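Local coordinates for peptidase M16 inactive domain family protein (Pseudomonas fluorescens, PDB 3GWB) that belongs to the M16 family of metal-dependent peptidases, contains an inactive-domain module of that family and may have hydrolase activity, at residues 333-338 and 408-413. Sequence-based numbering, arbitrary orientation.
Sequences VFAEYL and LNVDKM
Chi1 of F334 (179°) sets CG anti to the backbone N, and the ring beyond it meets, tip to tip, M413, a selenomethionine whose chain is bent at chi2 and chi3. M413 CE lies 4.2 Å from the F334 ring centroid and 17° off the ring normal, which identifies a CH-pi contact over one face; the opposite face carries L338 CG of the same helix, displaced toward the rim. At the ring edge, L408 CD1 comes within 4.0 Å of F334 CZ. V410 CG1 approaches obliquely, 3.8 Å from F334 CD2, and also lies 3.7 Å from A335 CA, so one methyl touches both ring and helix backbone. The side chains of L338 and V410 slide past each other in opposite directions, CD1 to CG1 4.0 Å. An alanine at F334 would probably open a gap between M413, L408, V410 and L338, leaving the M413 methyl without its aromatic face. No hydrogen bond crosses the contact; within 408-413, D411 N donates to N409 OD1 (2.6 Å), an Asx turn. This apolar contact joins helix 323-340 to the link from helix 397-407 into strand 414-419 of the mixed five-stranded sheet, where M413 rests on L254 and I314 of strands 249-257 and 311-319, while F334 also touches L276 of helix 266-277.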
ATOM      1  N   VAL A 333      14.298 -15.693  25.921  1.00 16.58           N
ATOM      2  CA  VAL A 333      13.425 -16.557  25.137  1.00 17.15           C
ATOM      3  C   VAL A 333      14.199 -17.108  23.946  1.00 17.46           C
ATOM      4  O   VAL A 333      14.049 -18.272  23.574  1.00 19.21           O
ATOM      5  CB  VAL A 333      12.201 -15.788  24.614  1.00 17.32           C
ATOM      6  CG1 VAL A 333      11.453 -16.632  23.599  1.00 17.72           C
ATOM      7  CG2 VAL A 333      11.289 -15.418  25.774  1.00 18.80           C
ATOM      8  N   PHE A 334      15.022 -16.262  23.341  1.00 17.42           N
ATOM      9  CA  PHE A 334      15.817 -16.673  22.192  1.00 18.31           C
ATOM     10  C   PHE A 334      16.852 -17.712  22.615  1.00 18.13           C
ATOM     11  O   PHE A 334      17.016 -18.744  21.962  1.00 16.82           O
ATOM     12  CB  PHE A 334      16.531 -15.466  21.588  1.00 18.15           C
ATOM     13  CG  PHE A 334      17.389 -15.800  20.410  1.00 19.21           C
ATOM     14  CD1 PHE A 334      16.827 -16.326  19.257  1.00 20.33           C
ATOM     15  CD2 PHE A 334      18.763 -15.578  20.446  1.00 20.90           C
ATOM     16  CE1 PHE A 334      17.613 -16.631  18.151  1.00 20.60           C
ATOM     17  CE2 PHE A 334      19.562 -15.878  19.343  1.00 21.54           C
ATOM     18  CZ  PHE A 334      18.983 -16.405  18.194  1.00 22.15           C
ATOM     19  N   ALA A 335      17.563 -17.424  23.701  1.00 17.65           N
ATOM     20  CA  ALA A 335      18.584 -18.339  24.203  1.00 18.89           C
ATOM     21  C   ALA A 335      17.954 -19.685  24.521  1.00 18.14           C
ATOM     22  O   ALA A 335      18.471 -20.730  24.131  1.00 17.83           O
ATOM     23  CB  ALA A 335      19.237 -17.759  25.445  1.00 16.63           C
ATOM     24  N   GLU A 336      16.826 -19.638  25.228  1.00 20.07           N
ATOM     25  CA  GLU A 336      16.085 -20.826  25.624  1.00 21.26           C
ATOM     26  C   GLU A 336      15.641 -21.636  24.408  1.00 20.35           C
ATOM     27  O   GLU A 336      15.679 -22.861  24.432  1.00 20.44           O
ATOM     28  CB  GLU A 336      14.875 -20.406  26.472  1.00 24.27           C
ATOM     29  CG  GLU A 336      13.784 -21.458  26.653  1.00 29.76           C
ATOM     30  CD  GLU A 336      14.294 -22.770  27.218  1.00 34.27           C
ATOM     31  OE1 GLU A 336      15.087 -22.746  28.188  1.00 36.62           O
ATOM     32  OE2 GLU A 336      13.883 -23.829  26.692  1.00 36.48           O
ATOM     33  N   TYR A 337      15.231 -20.954  23.344  1.00 17.47           N
ATOM     34  CA  TYR A 337      14.802 -21.644  22.131  1.00 17.69           C
ATOM     35  C   TYR A 337      15.960 -22.388  21.455  1.00 18.09           C
ATOM     36  O   TYR A 337      15.808 -23.541  21.052  1.00 15.45           O
ATOM     37  CB  TYR A 337      14.196 -20.657  21.130  1.00 18.16           C
ATOM     38  CG  TYR A 337      13.571 -21.332  19.928  1.00 19.55           C
ATOM     39  CD1 TYR A 337      12.444 -22.139  20.071  1.00 20.37           C
ATOM     40  CD2 TYR A 337      14.111 -21.175  18.651  1.00 19.25           C
ATOM     41  CE1 TYR A 337      11.864 -22.774  18.969  1.00 20.71           C
ATOM     42  CE2 TYR A 337      13.536 -21.808  17.537  1.00 20.53           C
ATOM     43  CZ  TYR A 337      12.411 -22.607  17.706  1.00 21.16           C
ATOM     44  OH  TYR A 337      11.829 -23.242  16.616  1.00 19.21           O
ATOM     45  N   LEU A 338      17.109 -21.727  21.313  1.00 17.82           N
ATOM     46  CA  LEU A 338      18.264 -22.362  20.676  1.00 20.57           C
ATOM     47  C   LEU A 338      18.783 -23.508  21.528  1.00 21.91           C
ATOM     48  O   LEU A 338      19.273 -24.514  21.009  1.00 23.41           O
ATOM     49  CB  LEU A 338      19.396 -21.354  20.460  1.00 20.42           C
ATOM     50  CG  LEU A 338      19.186 -20.253  19.421  1.00 22.50           C
ATOM     51  CD1 LEU A 338      20.466 -19.430  19.294  1.00 21.23           C
ATOM     52  CD2 LEU A 338      18.824 -20.875  18.075  1.00 22.75           C
ATOM     53  N   LEU A 408      22.839 -19.698  14.077  1.00 19.17           N
ATOM     54  CA  LEU A 408      22.637 -18.603  15.021  1.00 18.67           C
ATOM     55  C   LEU A 408      23.339 -18.859  16.343  1.00 19.92           C
ATOM     56  O   LEU A 408      23.488 -20.000  16.763  1.00 18.87           O
ATOM     57  CB  LEU A 408      21.148 -18.404  15.283  1.00 18.40           C
ATOM     58  CG  LEU A 408      20.281 -18.019  14.087  1.00 17.67           C
ATOM     59  CD1 LEU A 408      18.819 -18.016  14.513  1.00 18.05           C
ATOM     60  CD2 LEU A 408      20.708 -16.650  13.561  1.00 16.32           C
ATOM     61  N   ASN A 409      23.751 -17.783  17.004  1.00 20.85           N
ATOM     62  CA  ASN A 409      24.440 -17.880  18.283  1.00 21.41           C
ATOM     63  C   ASN A 409      24.057 -16.670  19.119  1.00 22.15           C
ATOM     64  O   ASN A 409      24.079 -15.539  18.635  1.00 23.90           O
ATOM     65  CB  ASN A 409      25.953 -17.909  18.053  1.00 24.71           C
ATOM     66  CG  ASN A 409      26.740 -18.142  19.329  1.00 27.30           C
ATOM     67  OD1 ASN A 409      26.658 -17.362  20.282  1.00 29.36           O
ATOM     68  ND2 ASN A 409      27.516 -19.223  19.350  1.00 27.53           N
ATOM     69  N   VAL A 410      23.706 -16.905  20.377  1.00 22.55           N
ATOM     70  CA  VAL A 410      23.310 -15.817  21.261  1.00 23.79           C
ATOM     71  C   VAL A 410      24.412 -14.782  21.497  1.00 23.73           C
ATOM     72  O   VAL A 410      24.122 -13.624  21.795  1.00 23.38           O
ATOM     73  CB  VAL A 410      22.836 -16.354  22.635  1.00 23.15           C
ATOM     74  CG1 VAL A 410      21.607 -17.227  22.448  1.00 25.17           C
ATOM     75  CG2 VAL A 410      23.954 -17.136  23.308  1.00 23.31           C
ATOM     76  N   ASP A 411      25.669 -15.200  21.357  1.00 24.52           N
ATOM     77  CA  ASP A 411      26.809 -14.304  21.574  1.00 25.62           C
ATOM     78  C   ASP A 411      27.130 -13.401  20.382  1.00 24.78           C
ATOM     79  O   ASP A 411      28.026 -12.557  20.463  1.00 25.64           O
ATOM     80  CB  ASP A 411      28.074 -15.112  21.904  1.00 28.25           C
ATOM     81  CG  ASP A 411      27.951 -15.917  23.188  1.00 31.68           C
ATOM     82  OD1 ASP A 411      27.386 -15.397  24.171  1.00 35.59           O
ATOM     83  OD2 ASP A 411      28.441 -17.067  23.222  1.00 31.21           O
ATOM     84  N   LYS A 412      26.411 -13.571  19.279  1.00 24.15           N
ATOM     85  CA  LYS A 412      26.685 -12.783  18.081  1.00 22.13           C
ATOM     86  C   LYS A 412      25.667 -11.696  17.765  1.00 21.87           C
ATOM     87  O   LYS A 412      25.830 -10.958  16.790  1.00 20.29           O
ATOM     88  CB  LYS A 412      26.808 -13.706  16.865  1.00 22.40           C
ATOM     89  CG  LYS A 412      27.954 -14.704  16.926  1.00 21.40           C
ATOM     90  CD  LYS A 412      28.048 -15.458  15.613  1.00 25.38           C
ATOM     91  CE  LYS A 412      29.281 -16.358  15.534  1.00 26.72           C
ATOM     92  NZ  LYS A 412      29.239 -17.464  16.525  1.00 30.53           N
HETATM   93  N   MSE A 413      24.627 -11.588  18.584  1.00 20.94           N
HETATM   94  CA  MSE A 413      23.584 -10.595  18.347  1.00 20.36           C
HETATM   95  C   MSE A 413      24.030  -9.146  18.436  1.00 19.67           C
HETATM   96  O   MSE A 413      24.786  -8.754  19.332  1.00 17.70           O
HETATM   97  CB  MSE A 413      22.402 -10.818  19.298  1.00 18.23           C
HETATM   98  CG  MSE A 413      21.422 -11.892  18.834  1.00 21.92           C
HETATM   99 SE   MSE A 413      20.400 -11.398  17.416  1.00 15.86          SE
HETATM  100  CE  MSE A 413      18.854 -12.210  17.831  1.00 22.78           C
TER